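PDB 6KD0: vibralactone Cyclase, which catalyses the cyclization that forms the fused bicyclic beta-lactone of vibralactone, using an alpha/beta-hydrolase fold. Local coordinates for residues I71-E74 with G75-M78; D148-A151 with G152-W155; S183-A186 with A187-R191. All blocks are in the same frame, centred on the assembly; numbering follows the deposited sequence.

Contact 1: I71-E74 with G75-M78; sequences IPVE and GTNM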
loop_
_atom_site.group_PDB
_atom_site.type_symbol
_atom_site.label_atom_id
_atom_site.label_comp_id
_atom_site.label_asym_id
_atom_site.label_seq_id
_atom_site.Cartn_x
_atom_site.Cartn_y
_atom_site.Cartn_z
ATOM N N ILE A 71 18.524 9.910 -0.909
ATOM C CA ILE A 71 19.304 8.870 -0.226
ATOM C C ILE A 71 19.920 7.896 -1.229
ATOM O O ILE A 71 19.361 7.695 -2.310
ATOM C CB ILE A 71 18.457 8.126 0.823
ATOM C CG1 ILE A 71 17.421 7.209 0.162
ATOM C CG2 ILE A 71 17.784 9.114 1.773
ATOM C CD1 ILE A 71 16.756 6.258 1.135
ATOM N N PRO A 72 21.066 7.275 -0.937
ATOM C CA PRO A 72 21.660 6.364 -1.923
ATOM C C PRO A 72 20.919 5.036 -1.948
ATOM O O PRO A 72 20.531 4.504 -0.903
ATOM C CB PRO A 72 23.096 6.192 -1.420
ATOM C CG PRO A 72 22.979 6.339 0.050
ATOM C CD PRO A 72 21.893 7.369 0.278
ATOM N N VAL A 73 20.691 4.520 -3.160
ATOM C CA VAL A 73 20.229 3.150 -3.373
ATOM C C VAL A 73 21.129 2.548 -4.449
ATOM O O VAL A 73 22.013 3.234 -4.985
ATOM C CB VAL A 73 18.748 3.089 -3.784
ATOM C CG1 VAL A 73 17.872 3.689 -2.696
ATOM C CG2 VAL A 73 18.534 3.816 -5.100
ATOM N N GLU A 74 20.898 1.282 -4.789
ATOM C CA GLU A 74 21.804 0.562 -5.672
ATOM C C GLU A 74 21.865 1.284 -7.008
ATOM O O GLU A 74 20.917 1.250 -7.795
ATOM C CB GLU A 74 21.377 -0.894 -5.849
ATOM C CG GLU A 74 22.529 -1.782 -6.351
ATOM C CD GLU A 74 22.116 -3.221 -6.660
ATOM O OE1 GLU A 74 21.078 -3.682 -6.125
ATOM O OE2 GLU A 74 22.837 -3.897 -7.440
ATOM N N GLY A 75 22.957 1.991 -7.230
ATOM C CA GLY A 75 23.198 2.575 -8.524
ATOM C C GLY A 75 22.551 3.916 -8.762
ATOM O O GLY A 75 22.629 4.413 -9.889
ATOM N N THR A 76 21.945 4.537 -7.752
ATOM C CA THR A 76 21.351 5.862 -7.969
ATOM C C THR A 76 20.974 6.436 -6.605
ATOM O O THR A 76 21.312 5.858 -5.570
ATOM C CB THR A 76 20.171 5.780 -8.950
ATOM O OG1 THR A 76 19.848 7.087 -9.436
ATOM C CG2 THR A 76 18.937 5.154 -8.321
ATOM N N ASN A 77 20.306 7.587 -6.597
ATOM C CA ASN A 77 19.739 8.164 -5.382
ATOM C C ASN A 77 18.224 8.152 -5.512
ATOM O O ASN A 77 17.690 8.162 -6.620
ATOM C CB ASN A 77 20.192 9.615 -5.145
ATOM C CG ASN A 77 21.634 9.742 -4.691
ATOM O OD1 ASN A 77 22.145 8.921 -3.933
ATOM N ND2 ASN A 77 22.285 10.819 -5.125
ATOM N N MET A 78 17.537 8.157 -4.369
ATOM C CA MET A 78 16.089 8.054 -4.298
ATOM C C MET A 78 15.570 9.214 -3.465
ATOM O O MET A 78 16.126 9.506 -2.402
ATOM C CB MET A 78 15.649 6.713 -3.667
ATOM C CG MET A 78 14.163 6.637 -3.408
ATOM S SD MET A 78 13.535 5.013 -2.900
ATOM C CE MET A 78 14.342 4.830 -1.304
#
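The turn end of a beta hairpin is what Ile71-Glu74 and Gly75-Met78 make together: strand 64-73 stops at Val73, Glu74 and Gly75 reverse the chain, and Thr76 starts strand 76-85 at the margin of the mixed central sheet. Val73 and Thr76 close the two-residue loop with a pair of backbone hydrogen bonds, Val73 N to Thr76 O at 2.8 Å and Thr76 N to Val73 O at 3.1 Å. The bend is a type II turn, and Gly75 sits at its positive-phi corner (phi 85°), where any CB would run into the carbonyl oxygen of Glu74. Further from the turn, Ile71 and Met78 form the next hydrogen-bonded pair, with Ile71 N to Met78 O at 2.9 Å and Met78 N to Ile71 O at 2.8 Å. Pro72 and Asn77 face each other between them as a non-hydrogen-bonded pair, a place where the missing N-H of proline costs no cross-strand bond. On their face of the sheet the amide oxygen of Asn77 leans across the hairpin, OD1 lying 3.3 Å from Pro72 CA.

The other face, with Ile71, Val73, Thr76 and Met78, is mostly apolar. Val73 spreads its two branches: CG2 lies beside Thr76 CG2 at 3.5 Å, while CG1 meets Met78 CB at 3.9 Å. Met78 starts out extended and bends at its last torsion (chi3 66°), which brings CE to 3.7 Å from Ile71 CD1 and also near Val73 CG1. Helix 144-158 packs against this face: Trp155 touches Ile71, Ala151 touches Val73, and Asp148 meets both Val73 and Met78. Beside the turn, Arg135 donates to Glu74 O and lies against Val73 and Thr76.

Contact 2: D148-A151 with G152-W155; sequences DVYA and GLKW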
loop_
_atom_site.group_PDB
_atom_site.type_symbol
_atom_site.label_atom_id
_atom_site.label_comp_id
_atom_site.label_asym_id
_atom_site.label_seq_id
_atom_site.Cartn_x
_atom_site.Cartn_y
_atom_site.Cartn_z
ATOM N N ASP A 148 14.612 -0.784 -3.553
ATOM C CA ASP A 148 14.538 0.633 -3.180
ATOM C C ASP A 148 13.664 0.834 -1.949
ATOM O O ASP A 148 14.017 1.600 -1.046
ATOM C CB ASP A 148 13.980 1.482 -4.322
ATOM C CG ASP A 148 14.960 1.640 -5.493
ATOM O OD1 ASP A 148 16.122 1.177 -5.417
ATOM O OD2 ASP A 148 14.540 2.244 -6.504
ATOM N N VAL A 149 12.507 0.175 -1.912
ATOM C CA VAL A 149 11.626 0.288 -0.749
ATOM C C VAL A 149 12.360 -0.165 0.505
ATOM O O VAL A 149 12.273 0.467 1.574
ATOM C CB VAL A 149 10.340 -0.522 -0.990
ATOM C CG1 VAL A 149 9.518 -0.649 0.297
ATOM C CG2 VAL A 149 9.497 0.136 -2.116
ATOM N N TYR A 150 13.140 -1.237 0.383
ATOM C CA TYR A 150 13.856 -1.755 1.542
ATOM C C TYR A 150 14.974 -0.816 1.968
ATOM O O TYR A 150 15.188 -0.594 3.163
ATOM C CB TYR A 150 14.419 -3.136 1.228
ATOM C CG TYR A 150 14.855 -3.888 2.458
ATOM C CD1 TYR A 150 13.921 -4.315 3.395
ATOM C CD2 TYR A 150 16.185 -4.201 2.668
ATOM C CE1 TYR A 150 14.316 -5.018 4.513
ATOM C CE2 TYR A 150 16.584 -4.906 3.792
ATOM C CZ TYR A 150 15.653 -5.305 4.700
ATOM O OH TYR A 150 16.056 -6.021 5.805
ATOM N N ALA A 151 15.736 -0.292 1.006
ATOM C CA ALA A 151 16.776 0.677 1.345
ATOM C C ALA A 151 16.186 1.890 2.066
ATOM O O ALA A 151 16.768 2.401 3.033
ATOM C CB ALA A 151 17.513 1.102 0.082
ATOM N N GLY A 152 15.025 2.354 1.607
ATOM C CA GLY A 152 14.358 3.458 2.267
ATOM C C GLY A 152 13.930 3.108 3.673
ATOM O O GLY A 152 13.991 3.949 4.576
ATOM N N LEU A 153 13.487 1.856 3.878
ATOM C CA LEU A 153 13.068 1.409 5.208
ATOM C C LEU A 153 14.260 1.392 6.156
ATOM O O LEU A 153 14.158 1.832 7.310
ATOM C CB LEU A 153 12.430 0.021 5.115
ATOM C CG LEU A 153 11.815 -0.560 6.397
ATOM C CD1 LEU A 153 10.635 0.296 6.850
ATOM C CD2 LEU A 153 11.383 -2.023 6.220
ATOM N N LYS A 154 15.412 0.935 5.651
ATOM C CA LYS A 154 16.625 0.937 6.459
ATOM C C LYS A 154 17.051 2.357 6.785
ATOM O O LYS A 154 17.420 2.657 7.933
ATOM C CB LYS A 154 17.752 0.197 5.737
ATOM C CG LYS A 154 17.612 -1.316 5.711
ATOM C CD LYS A 154 18.818 -1.960 5.006
ATOM C CE LYS A 154 20.072 -1.867 5.865
ATOM N NZ LYS A 154 21.282 -2.423 5.176
ATOM N N TRP A 155 16.998 3.244 5.792
ATOM C CA TRP A 155 17.379 4.632 6.012
ATOM C C TRP A 155 16.491 5.268 7.072
ATOM O O TRP A 155 16.984 5.935 7.988
ATOM C CB TRP A 155 17.298 5.418 4.702
ATOM C CG TRP A 155 17.690 6.844 4.879
ATOM C CD1 TRP A 155 18.948 7.364 4.773
ATOM C CD2 TRP A 155 16.832 7.936 5.241
ATOM N NE1 TRP A 155 18.926 8.712 5.035
ATOM C CE2 TRP A 155 17.639 9.090 5.325
ATOM C CE3 TRP A 155 15.464 8.052 5.499
ATOM C CZ2 TRP A 155 17.119 10.342 5.649
ATOM C CZ3 TRP A 155 14.947 9.306 5.825
ATOM C CH2 TRP A 155 15.771 10.427 5.897
#
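About two turns of alpha helix, Asp148-Ala151 running into Gly152-Trp155, form the middle of helix 144-158 in the alpha/beta hydrolase fold. Four successive i to i+4 hydrogen bonds carry the backbone: Gly152 N to Asp148 O at 2.9 Å, Leu153 N to Val149 O at 3.0 Å, Lys154 N to Tyr150 O at 2.9 Å and Trp155 N to Ala151 O at 2.9 Å.

The main side-chain meeting is between Tyr150 and Lys154, one turn apart. The tyrosine ring leaves the helix with CG opposite its own N (chi1 -165°), and the methylenes of Lys154 approach it obliquely, CG standing over one face and CD lying 3.9 Å from Tyr150 CE2. It is the aliphatic stem of the lysine that uses this ring; its charged end leads away, and its cation-pi partner is Phe195. The tyrosine hydroxyl is hydrogen-bonded to Asp193, and its ring meets Trp189 of helix 178-192 edge-to-face. Leu153 adds a looser apolar touch, CD2 at 4.4 Å from Tyr150 CD1, in an approach that is neither over the face nor at the edge.

Val149 touches Val101 and Leu153 touches Tyr99 on strand 97-101, and the Asp148 carboxylate, which takes no part in the helix bonds, forms a salt bridge with Arg135. Trp155 swings its indole away from the preceding turn of the helix (chi1 -180°, CG opposite N). Only the root of that side chain stays with the first segment: Trp155 CB rests 3.5 Å from Ala151 O.

Contact 3: S183-A186 with A187-R191; sequences SLIA and AHWAR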
loop_
_atom_site.group_PDB
_atom_site.type_symbol
_atom_site.label_atom_id
_atom_site.label_comp_id
_atom_site.label_asym_id
_atom_site.label_seq_id
_atom_site.Cartn_x
_atom_site.Cartn_y
_atom_site.Cartn_z
ATOM N N SER A 183 5.703 -3.642 0.231
ATOM C CA SER A 183 5.879 -3.625 1.679
ATOM C C SER A 183 5.767 -5.024 2.277
ATOM O O SER A 183 6.398 -5.299 3.298
ATOM C CB SER A 183 4.877 -2.664 2.336
ATOM O OG SER A 183 3.602 -3.252 2.350
ATOM N N LEU A 184 4.970 -5.912 1.664
ATOM C CA LEU A 184 4.904 -7.302 2.125
ATOM C C LEU A 184 6.262 -7.966 1.977
ATOM O O LEU A 184 6.753 -8.659 2.901
ATOM C CB LEU A 184 3.843 -8.077 1.329
ATOM C CG LEU A 184 2.369 -7.683 1.531
ATOM C CD1 LEU A 184 1.441 -8.533 0.667
ATOM C CD2 LEU A 184 1.967 -7.757 3.011
ATOM N N ILE A 185 6.898 -7.731 0.821
ATOM C CA ILE A 185 8.263 -8.207 0.625
ATOM C C ILE A 185 9.184 -7.634 1.701
ATOM O O ILE A 185 9.920 -8.373 2.372
ATOM C CB ILE A 185 8.753 -7.872 -0.797
ATOM C CG1 ILE A 185 7.884 -8.608 -1.815
ATOM C CG2 ILE A 185 10.228 -8.241 -0.933
ATOM C CD1 ILE A 185 7.944 -8.078 -3.212
ATOM N N ALA A 186 9.123 -6.312 1.905
ATOM C CA ALA A 186 10.031 -5.660 2.845
ATOM C C ALA A 186 9.854 -6.200 4.255
ATOM O O ALA A 186 10.828 -6.325 4.999
ATOM C CB ALA A 186 9.829 -4.144 2.824
ATOM N N ALA A 187 8.620 -6.497 4.653
ATOM C CA ALA A 187 8.382 -6.981 6.014
ATOM C C ALA A 187 9.000 -8.362 6.237
ATOM O O ALA A 187 9.570 -8.633 7.313
ATOM C CB ALA A 187 6.881 -7.000 6.295
ATOM N N HIS A 188 8.930 -9.245 5.230
ATOM C CA HIS A 188 9.633 -10.528 5.383
ATOM C C HIS A 188 11.143 -10.323 5.490
ATOM O O HIS A 188 11.812 -10.882 6.389
ATOM C CB HIS A 188 9.329 -11.459 4.219
ATOM C CG HIS A 188 7.942 -12.006 4.239
ATOM N ND1 HIS A 188 6.849 -11.255 3.868
ATOM C CD2 HIS A 188 7.467 -13.228 4.580
ATOM C CE1 HIS A 188 5.759 -11.994 3.965
ATOM N NE2 HIS A 188 6.106 -13.194 4.401
ATOM N N TRP A 189 11.698 -9.539 4.557
ATOM C CA TRP A 189 13.130 -9.247 4.582
ATOM C C TRP A 189 13.565 -8.683 5.932
ATOM O O TRP A 189 14.592 -9.090 6.486
ATOM C CB TRP A 189 13.482 -8.277 3.463
ATOM C CG TRP A 189 13.460 -8.886 2.108
ATOM C CD1 TRP A 189 13.396 -10.215 1.800
ATOM C CD2 TRP A 189 13.536 -8.186 0.870
ATOM N NE1 TRP A 189 13.408 -10.383 0.438
ATOM C CE2 TRP A 189 13.508 -9.149 -0.156
ATOM C CE3 TRP A 189 13.629 -6.833 0.530
ATOM C CZ2 TRP A 189 13.586 -8.804 -1.505
ATOM C CZ3 TRP A 189 13.691 -6.487 -0.812
ATOM C CH2 TRP A 189 13.665 -7.470 -1.814
ATOM N N ALA A 190 12.786 -7.748 6.476
ATOM C CA ALA A 190 13.160 -7.084 7.718
ATOM C C ALA A 190 13.093 -8.050 8.889
ATOM O O ALA A 190 13.922 -7.977 9.809
ATOM C CB ALA A 190 12.249 -5.875 7.958
ATOM N N ARG A 191 12.102 -8.954 8.876
ATOM C CA ARG A 191 12.033 -9.971 9.912
ATOM C C ARG A 191 13.332 -10.747 9.968
ATOM O O ARG A 191 13.872 -10.996 11.051
ATOM C CB ARG A 191 10.862 -10.918 9.648
ATOM C CG ARG A 191 10.808 -12.087 10.619
ATOM C CD ARG A 191 9.919 -13.187 10.072
ATOM N NE ARG A 191 10.448 -13.684 8.804
ATOM C CZ ARG A 191 9.761 -14.413 7.931
ATOM N NH1 ARG A 191 8.505 -14.756 8.187
ATOM N NH2 ARG A 191 10.338 -14.811 6.804
#
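Leu184 O takes two hydrogen bonds from His188, one from the ring and one from the backbone. His188 ND1 reaches it at 2.8 Å along a nearly straight N-H (173°), with the oxygen lying in the imidazole plane, while His188 N comes at 3.2 Å from the opposite face of the carbonyl plane. The chi1 of -72° lays the ring back along the helix so that ND1 can turn onto the carbonyl one turn earlier. With ND1 as donor and NE2 hydrogen-bonded to His267, both ring nitrogens have partners, which should fix the rotation of the imidazole; Phe264 stacks on it.

The remaining i to i+4 bonds include Trp189 N to Ile185 O at 3.0 Å and Ala190 N to Ala186 O at 2.8 Å. This is helix 178-192 of the beta-alpha-beta unit between strands 171-176 and 203-207, and the nearby GxSxG sequence is consistent with a nucleophile elbow leading into it.

Ile185 and Trp189 lie side by side, and the methyl CG2 of Ile185 makes a CH-pi contact over the six-membered ring, 3.4 Å from its centroid. Replacing Trp189 by alanine would probably strip Ile185 CG2 of this cover and deprive Tyr150 of its edge-to-face partner. Ala190 CB sits 3.3 Å from Ala186 O, and both alanines touch Tyr150.

Overall arrangement
From the N terminus, contact 1 comes first and closes the tight turn between strands 64-73 and 76-85. Contact 2 lies within helix 144-158 and contact 3 within helix 178-192; each is local, so the three follow in series and none encloses or crosses another. In space contact 2 links the other two. Its Asp148, Ala151 and Trp155 side packs on the hairpin of contact 1, the centres lying about 10 Å apart, and its Tyr150 and Leu153 reach residues of contact 3, about 11 Å away between centres. Contacts 1 and 3 do not touch. Together they join the outer hairpin of the sheet to two neighbouring helices.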